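Local atomic coordinates of bacterioferritin (Mycobacterium tuberculosis, PDB entry 3UOI), a protein that probably stores iron as a 24-subunit haem-binding shell, oxidising iron(II) with dioxygen and depositing the iron(III) mineral in its central cavity. Residues A[27-31]-A[79-83]; A[85-90]-A[139-144]. One frame throughout, in Å; residues are numbered along the deposited sequence.

Overall arrangement
From the N terminus, helix 7-36 supplies residues 27-31. The chain then runs through helix 40-66 and into the long connection to the third bundle helix, where residues 79-83 come back against helix 7-36 and contact 1 closes a loop of 47 residues. After a single intervening residue contact 2 opens at the start of helix 85-112; the chain turns into helix 116-146, whose residues 139-144 close a second loop of 48 residues. The two loops follow in series, neither nested nor crossing. Contact 1 ties the connection to the first helix, contact 2 the third helix to the fourth. They touch where Gln-88 NE2 donates a hydrogen bond to Gly-82 O, 2.8 Å away.

Contact 1 of 2, residues A[27-31]-A[79-83]; sequences YFLHS and LRIGQ. With HEM (protoporphyrin IX containing Fe), chain B.
Leu-29 and His-30 of helix 7-36 meet Ile-81 and Gly-82 in the long connection between the second and third helices of the ferritin four-helix bundle. Just before them, Phe-28 packs against the haem of chain B, whose methyl CMB sits over the centre of one ring face, 3.3 Å above its plane. Phe-28 belongs to the observed haem pocket. With CG anti to the backbone nitrogen (chi1 -179°), Leu-29 carries CD2 to within 3.6 Å of Ile-81 CD1; the two side chains cross at about a right angle. Pro-71 of a second subunit also packs on Leu-29. His-30 supplies the polar grip. Its ND1 makes a weak hydrogen bond to Asp-92 OD2 of helix 85-112, while NE2 turns to the connection and serves as acceptor, with Ile-81 CA at the ring edge, 3.4 Å from NE2. The buried imidazole thus joins the first helix, the connection and the third helix. Gly-82 N donates to His-30 NE2 over 3.0 Å, fairly straight at 160° but approaching at a tilt to the ring plane.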
loop_
_atom_site.group_PDB
_atom_site.type_symbol
_atom_site.label_atom_id
_atom_site.label_comp_id
_atom_site.label_asym_id
_atom_site.label_seq_id
_atom_site.Cartn_x
_atom_site.Cartn_y
_atom_site.Cartn_z
ATOM N N TYR A 27 -22.318 40.257 15.681
ATOM C CA TYR A 27 -22.510 38.973 15.073
ATOM C C TYR A 27 -22.106 37.844 15.998
ATOM O O TYR A 27 -22.770 36.868 16.104
ATOM C CB TYR A 27 -21.814 38.845 13.698
ATOM C CG TYR A 27 -22.295 39.774 12.565
ATOM C CD1 TYR A 27 -23.435 40.512 12.672
ATOM C CD2 TYR A 27 -21.594 39.904 11.407
ATOM C CE1 TYR A 27 -23.848 41.370 11.666
ATOM C CE2 TYR A 27 -22.021 40.764 10.386
ATOM C CZ TYR A 27 -23.145 41.508 10.528
ATOM O OH TYR A 27 -23.594 42.379 9.533
ATOM N N PHE A 28 -21.003 38.027 16.672
ATOM C CA PHE A 28 -20.544 36.957 17.542
ATOM C C PHE A 28 -21.486 36.688 18.676
ATOM O O PHE A 28 -21.910 35.596 18.826
ATOM C CB PHE A 28 -19.169 37.243 18.137
ATOM C CG PHE A 28 -18.500 36.029 18.753
ATOM C CD1 PHE A 28 -17.781 35.132 17.973
ATOM C CD2 PHE A 28 -18.579 35.779 20.097
ATOM C CE1 PHE A 28 -17.156 34.034 18.536
ATOM C CE2 PHE A 28 -17.946 34.661 20.645
ATOM C CZ PHE A 28 -17.243 33.810 19.858
ATOM N N LEU A 29 -21.839 37.738 19.413
ATOM C CA LEU A 29 -22.696 37.616 20.575
ATOM C C LEU A 29 -24.032 37.060 20.161
ATOM O O LEU A 29 -24.560 36.270 20.821
ATOM C CB LEU A 29 -22.851 38.900 21.330
ATOM C CG LEU A 29 -23.716 38.807 22.559
ATOM C CD1 LEU A 29 -23.050 38.164 23.685
ATOM C CD2 LEU A 29 -24.130 40.140 22.938
ATOM N N HIS A 30 -24.510 37.453 19.005
ATOM C CA HIS A 30 -25.728 36.897 18.461
ATOM C C HIS A 30 -25.615 35.381 18.228
ATOM O O HIS A 30 -26.524 34.661 18.530
ATOM C CB HIS A 30 -26.144 37.593 17.174
ATOM C CG HIS A 30 -26.961 38.820 17.386
ATOM N ND1 HIS A 30 -27.461 39.562 16.353
ATOM C CD2 HIS A 30 -27.350 39.438 18.511
ATOM C CE1 HIS A 30 -28.114 40.592 16.833
ATOM N NE2 HIS A 30 -28.057 40.539 18.142
ATOM N N SER A 31 -24.476 34.940 17.714
ATOM C CA SER A 31 -24.226 33.524 17.523
ATOM C C SER A 31 -24.183 32.713 18.832
ATOM O O SER A 31 -24.714 31.641 18.899
ATOM C CB SER A 31 -23.027 33.268 16.628
ATOM O OG SER A 31 -21.896 33.051 17.330
ATOM N N LEU A 79 -24.157 48.719 19.138
ATOM C CA LEU A 79 -24.765 47.424 18.963
ATOM C C LEU A 79 -26.306 47.405 19.064
ATOM O O LEU A 79 -26.880 48.083 19.857
ATOM C CB LEU A 79 -24.188 46.490 20.015
ATOM C CG LEU A 79 -22.914 45.624 19.959
ATOM C CD1 LEU A 79 -21.836 46.022 19.000
ATOM C CD2 LEU A 79 -22.356 45.492 21.327
ATOM N N ARG A 80 -26.944 46.611 18.231
ATOM C CA ARG A 80 -28.362 46.343 18.346
ATOM C C ARG A 80 -28.488 44.877 18.648
ATOM O O ARG A 80 -28.336 44.088 17.795
ATOM C CB ARG A 80 -29.073 46.633 17.045
ATOM C CG ARG A 80 -29.293 48.057 16.738
ATOM C CD ARG A 80 -29.435 48.272 15.277
ATOM N NE ARG A 80 -28.192 48.659 14.641
ATOM C CZ ARG A 80 -28.097 49.626 13.746
ATOM N NH1 ARG A 80 -29.172 50.288 13.390
ATOM N NH2 ARG A 80 -26.934 49.931 13.215
ATOM N N ILE A 81 -28.760 44.530 19.878
ATOM C CA ILE A 81 -28.788 43.148 20.239
ATOM C C ILE A 81 -30.189 42.559 20.378
ATOM O O ILE A 81 -30.941 42.947 21.217
ATOM C CB ILE A 81 -28.082 42.983 21.517
ATOM C CG1 ILE A 81 -26.604 43.385 21.364
ATOM C CG2 ILE A 81 -28.341 41.628 22.034
ATOM C CD1 ILE A 81 -25.721 42.458 20.665
ATOM N N GLY A 82 -30.506 41.641 19.491
ATOM C CA GLY A 82 -31.807 41.041 19.404
ATOM C C GLY A 82 -32.188 40.037 20.461
ATOM O O GLY A 82 -31.439 39.194 20.837
ATOM N N GLN A 83 -33.391 40.195 20.953
ATOM C CA GLN A 83 -33.874 39.351 21.999
ATOM C C GLN A 83 -34.782 38.245 21.442
ATOM O O GLN A 83 -35.355 37.475 22.157
ATOM C CB GLN A 83 -34.472 40.181 23.139
ATOM C CG GLN A 83 -33.470 40.691 24.216
ATOM C CD GLN A 83 -32.519 39.615 24.839
ATOM O OE1 GLN A 83 -32.837 38.451 24.900
ATOM N NE2 GLN A 83 -31.357 40.047 25.300
HETATM C CHA HEM B . -10.614 33.890 14.953
HETATM C CHB HEM B . -13.418 35.136 18.658
HETATM C CHC HEM B . -12.322 39.766 17.843
HETATM C CHD HEM B . -9.310 38.542 14.264
HETATM C C1A HEM B . -11.331 33.778 16.125
HETATM C C2A HEM B . -11.557 32.607 16.940
HETATM C C3A HEM B . -12.359 32.987 17.956
HETATM C C4A HEM B . -12.648 34.368 17.818
HETATM C CMA HEM B . -12.890 32.147 19.127
HETATM C CAA HEM B . -10.942 31.218 16.601
HETATM C CBA HEM B . -9.414 31.367 16.664
HETATM C CGA HEM B . -8.663 30.264 17.401
HETATM O O1A HEM B . -7.499 30.478 17.909
HETATM O O2A HEM B . -9.218 29.134 17.477
HETATM C C1B HEM B . -13.417 36.519 18.730
HETATM C C2B HEM B . -14.286 37.336 19.569
HETATM C C3B HEM B . -13.977 38.611 19.367
HETATM C C4B HEM B . -12.912 38.637 18.366
HETATM C CMB HEM B . -15.359 36.847 20.578
HETATM C CAB HEM B . -14.696 39.774 20.111
HETATM C CBB HEM B . -14.603 41.025 19.676
HETATM C C1C HEM B . -11.404 39.888 16.807
HETATM C C2C HEM B . -10.930 41.137 16.217
HETATM C C3C HEM B . -10.070 40.772 15.243
HETATM C C4C HEM B . -10.038 39.319 15.134
HETATM C CMC HEM B . -11.330 42.570 16.673
HETATM C CAC HEM B . -9.264 41.690 14.324
HETATM C CBC HEM B . -8.847 41.120 13.189
HETATM C C1D HEM B . -9.457 37.189 14.075
HETATM C C2D HEM B . -8.891 36.463 12.972
HETATM C C3D HEM B . -9.318 35.029 13.223
HETATM C C4D HEM B . -10.066 35.044 14.417
HETATM C CMD HEM B . -7.977 37.009 11.824
HETATM C CAD HEM B . -8.998 33.785 12.420
HETATM C CBD HEM B . -9.943 33.813 11.230
HETATM C CGD HEM B . -9.744 32.503 10.524
HETATM O O1D HEM B . -9.515 31.460 11.213
HETATM O O2D HEM B . -9.805 32.517 9.282
HETATM N NA HEM B . -12.034 34.800 16.692
HETATM N NB HEM B . -12.601 37.335 17.981
HETATM N NC HEM B . -10.830 38.847 16.106
HETATM N ND HEM B . -10.210 36.368 14.897
HETATM FE FE HEM B . -11.382 36.852 16.336
#

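Contact 2 of 2, residues A[85-90]-A[139-144]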
loop_
_atom_site.group_PDB
_atom_site.type_symbol
_atom_site.label_atom_id
_atom_site.label_comp_id
_atom_site.label_asym_id
_atom_site.label_seq_id
_atom_site.Cartn_x
_atom_site.Cartn_y
_atom_site.Cartn_z
ATOM N N LEU A 85 -35.005 35.857 17.384
ATOM C CA LEU A 85 -34.297 35.576 16.160
ATOM C C LEU A 85 -34.634 36.674 15.164
ATOM O O LEU A 85 -33.749 37.224 14.561
ATOM C CB LEU A 85 -34.638 34.209 15.572
ATOM C CG LEU A 85 -34.095 32.907 16.166
ATOM C CD1 LEU A 85 -34.136 31.764 15.185
ATOM C CD2 LEU A 85 -32.734 33.065 16.746
ATOM N N ARG A 86 -35.915 37.018 15.080
ATOM C CA ARG A 86 -36.388 38.043 14.169
ATOM C C ARG A 86 -35.772 39.397 14.453
ATOM O O ARG A 86 -35.293 39.985 13.575
ATOM C CB ARG A 86 -37.910 38.144 14.192
ATOM C CG ARG A 86 -38.489 39.275 13.379
ATOM C CD ARG A 86 -39.940 39.354 13.497
ATOM N NE ARG A 86 -40.614 38.322 12.771
ATOM C CZ ARG A 86 -40.894 38.348 11.476
ATOM N NH1 ARG A 86 -40.560 39.339 10.715
ATOM N NH2 ARG A 86 -41.508 37.341 10.945
ATOM N N GLU A 87 -35.714 39.844 15.687
ATOM C CA GLU A 87 -35.020 41.086 15.966
ATOM C C GLU A 87 -33.534 40.974 15.608
ATOM O O GLU A 87 -32.974 41.910 15.216
ATOM C CB GLU A 87 -35.121 41.550 17.410
ATOM C CG GLU A 87 -36.442 41.637 17.995
ATOM C CD GLU A 87 -36.403 42.017 19.455
ATOM O OE1 GLU A 87 -35.355 42.338 19.968
ATOM O OE2 GLU A 87 -37.449 41.991 20.088
ATOM N N GLN A 88 -32.930 39.814 15.832
ATOM C CA GLN A 88 -31.495 39.594 15.554
ATOM C C GLN A 88 -31.104 39.737 14.088
ATOM O O GLN A 88 -30.217 40.453 13.764
ATOM C CB GLN A 88 -31.019 38.267 16.131
ATOM C CG GLN A 88 -30.669 38.375 17.536
ATOM C CD GLN A 88 -30.338 37.079 18.216
ATOM O OE1 GLN A 88 -30.338 36.041 17.622
ATOM N NE2 GLN A 88 -30.014 37.163 19.447
ATOM N N PHE A 89 -31.865 39.119 13.216
ATOM C CA PHE A 89 -31.715 39.309 11.798
ATOM C C PHE A 89 -31.925 40.777 11.429
ATOM O O PHE A 89 -31.274 41.265 10.571
ATOM C CB PHE A 89 -32.719 38.496 11.013
ATOM C CG PHE A 89 -32.556 37.048 11.121
ATOM C CD1 PHE A 89 -31.338 36.468 11.053
ATOM C CD2 PHE A 89 -33.660 36.228 11.249
ATOM C CE1 PHE A 89 -31.229 35.115 11.151
ATOM C CE2 PHE A 89 -33.531 34.901 11.339
ATOM C CZ PHE A 89 -32.319 34.350 11.305
ATOM N N GLU A 90 -32.873 41.436 12.069
ATOM C CA GLU A 90 -33.165 42.837 11.816
ATOM C C GLU A 90 -32.074 43.804 12.187
ATOM O O GLU A 90 -31.817 44.757 11.520
ATOM C CB GLU A 90 -34.480 43.251 12.408
ATOM C CG GLU A 90 -35.472 43.366 11.361
ATOM C CD GLU A 90 -36.829 43.598 11.875
ATOM O OE1 GLU A 90 -36.994 43.558 13.102
ATOM O OE2 GLU A 90 -37.718 43.794 11.035
ATOM N N GLN A 139 -34.220 35.148 5.252
ATOM C CA GLN A 139 -34.638 34.541 6.498
ATOM C C GLN A 139 -35.930 35.184 7.025
ATOM O O GLN A 139 -36.830 34.538 7.433
ATOM C CB GLN A 139 -33.531 34.531 7.577
ATOM C CG GLN A 139 -32.187 33.958 7.193
ATOM C CD GLN A 139 -32.268 32.732 6.348
ATOM O OE1 GLN A 139 -32.541 31.681 6.838
ATOM N NE2 GLN A 139 -32.039 32.868 5.090
ATOM N N LEU A 140 -36.020 36.480 6.981
ATOM C CA LEU A 140 -37.252 37.087 7.408
ATOM C C LEU A 140 -38.422 36.677 6.506
ATOM O O LEU A 140 -39.475 36.461 6.992
ATOM C CB LEU A 140 -37.113 38.558 7.628
ATOM C CG LEU A 140 -36.124 38.868 8.732
ATOM C CD1 LEU A 140 -35.452 40.149 8.488
ATOM C CD2 LEU A 140 -36.838 38.943 9.964
ATOM N N GLU A 141 -38.172 36.527 5.207
ATOM C CA GLU A 141 -39.197 36.125 4.238
ATOM C C GLU A 141 -39.743 34.764 4.584
ATOM O O GLU A 141 -40.922 34.538 4.558
ATOM C CB GLU A 141 -38.646 36.031 2.796
ATOM C CG GLU A 141 -37.898 37.247 2.201
ATOM C CD GLU A 141 -37.448 37.106 0.692
ATOM O OE1 GLU A 141 -37.151 36.027 0.170
ATOM O OE2 GLU A 141 -37.351 38.139 0.054
ATOM N N LEU A 142 -38.831 33.861 4.886
ATOM C CA LEU A 142 -39.125 32.498 5.262
ATOM C C LEU A 142 -39.896 32.402 6.546
ATOM O O LEU A 142 -40.759 31.590 6.677
ATOM C CB LEU A 142 -37.875 31.678 5.339
ATOM C CG LEU A 142 -37.318 31.168 4.046
ATOM C CD1 LEU A 142 -36.002 30.462 4.284
ATOM C CD2 LEU A 142 -38.285 30.256 3.431
ATOM N N MET A 143 -39.595 33.285 7.471
ATOM C CA MET A 143 -40.245 33.285 8.723
ATOM C C MET A 143 -41.741 33.461 8.579
ATOM O O MET A 143 -42.495 32.763 9.202
ATOM C CB MET A 143 -39.711 34.421 9.540
ATOM C CG MET A 143 -38.602 34.064 10.402
ATOM S SD MET A 143 -38.262 35.347 11.541
ATOM C CE MET A 143 -37.549 34.546 12.919
ATOM N N ASP A 144 -42.146 34.406 7.738
ATOM C CA ASP A 144 -43.521 34.581 7.359
ATOM C C ASP A 144 -44.090 33.445 6.525
ATOM O O ASP A 144 -45.147 33.002 6.772
ATOM C CB ASP A 144 -43.705 35.878 6.622
ATOM C CG ASP A 144 -43.344 37.057 7.443
ATOM O OD1 ASP A 144 -43.382 36.959 8.651
ATOM O OD2 ASP A 144 -43.034 38.072 6.876
#
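Arg-86 and Phe-89, one turn apart at the start of helix 85-112, pack against Gln-139, Leu-140, Met-143 and Asp-144 near the end of helix 116-146. This is a pair of antiparallel neighbours in the ferritin four-helix bundle; here the axes of the two short segments approach to 10.6 Å with their directions 154° apart. Arg-86 leaves its helix fully extended through CG and CD, then bends at chi3 (-74°), which brings the guanidinium across to the other helix. Leu-140 CD2 touches the arginine twice, 3.8 Å from both CG and NH1 of Arg-86. Over one face of the guanidinium lies Met-143 SD, 3.6 Å above the plane and offset toward its rim. Beyond CG the methionine is extended, and its CE methyl reaches the third helix, 3.7 Å from Arg-86 N and close to Leu-85 CB. Phe-89 lies deeper, with Met-143 CE and Leu-140 CD2 at its ring edge. One ring face takes a CH-pi contact from Gln-139 CB, 4.0 Å from the centroid. The amide of Gln-139 leads away from the contact, NE2 bonding to Tyr-135 O and OE1 to Tyr-151 OH. At the more exposed margin the planes of the guanidinium and the Asp-144 carboxylate are nearly parallel but offset, and they are joined by a bent salt bridge: Arg-86 NH2 meets the syn side of Asp-144 OD1 from well out of the carboxylate plane, at 3.0 Å and an N-H...O angle of 140°.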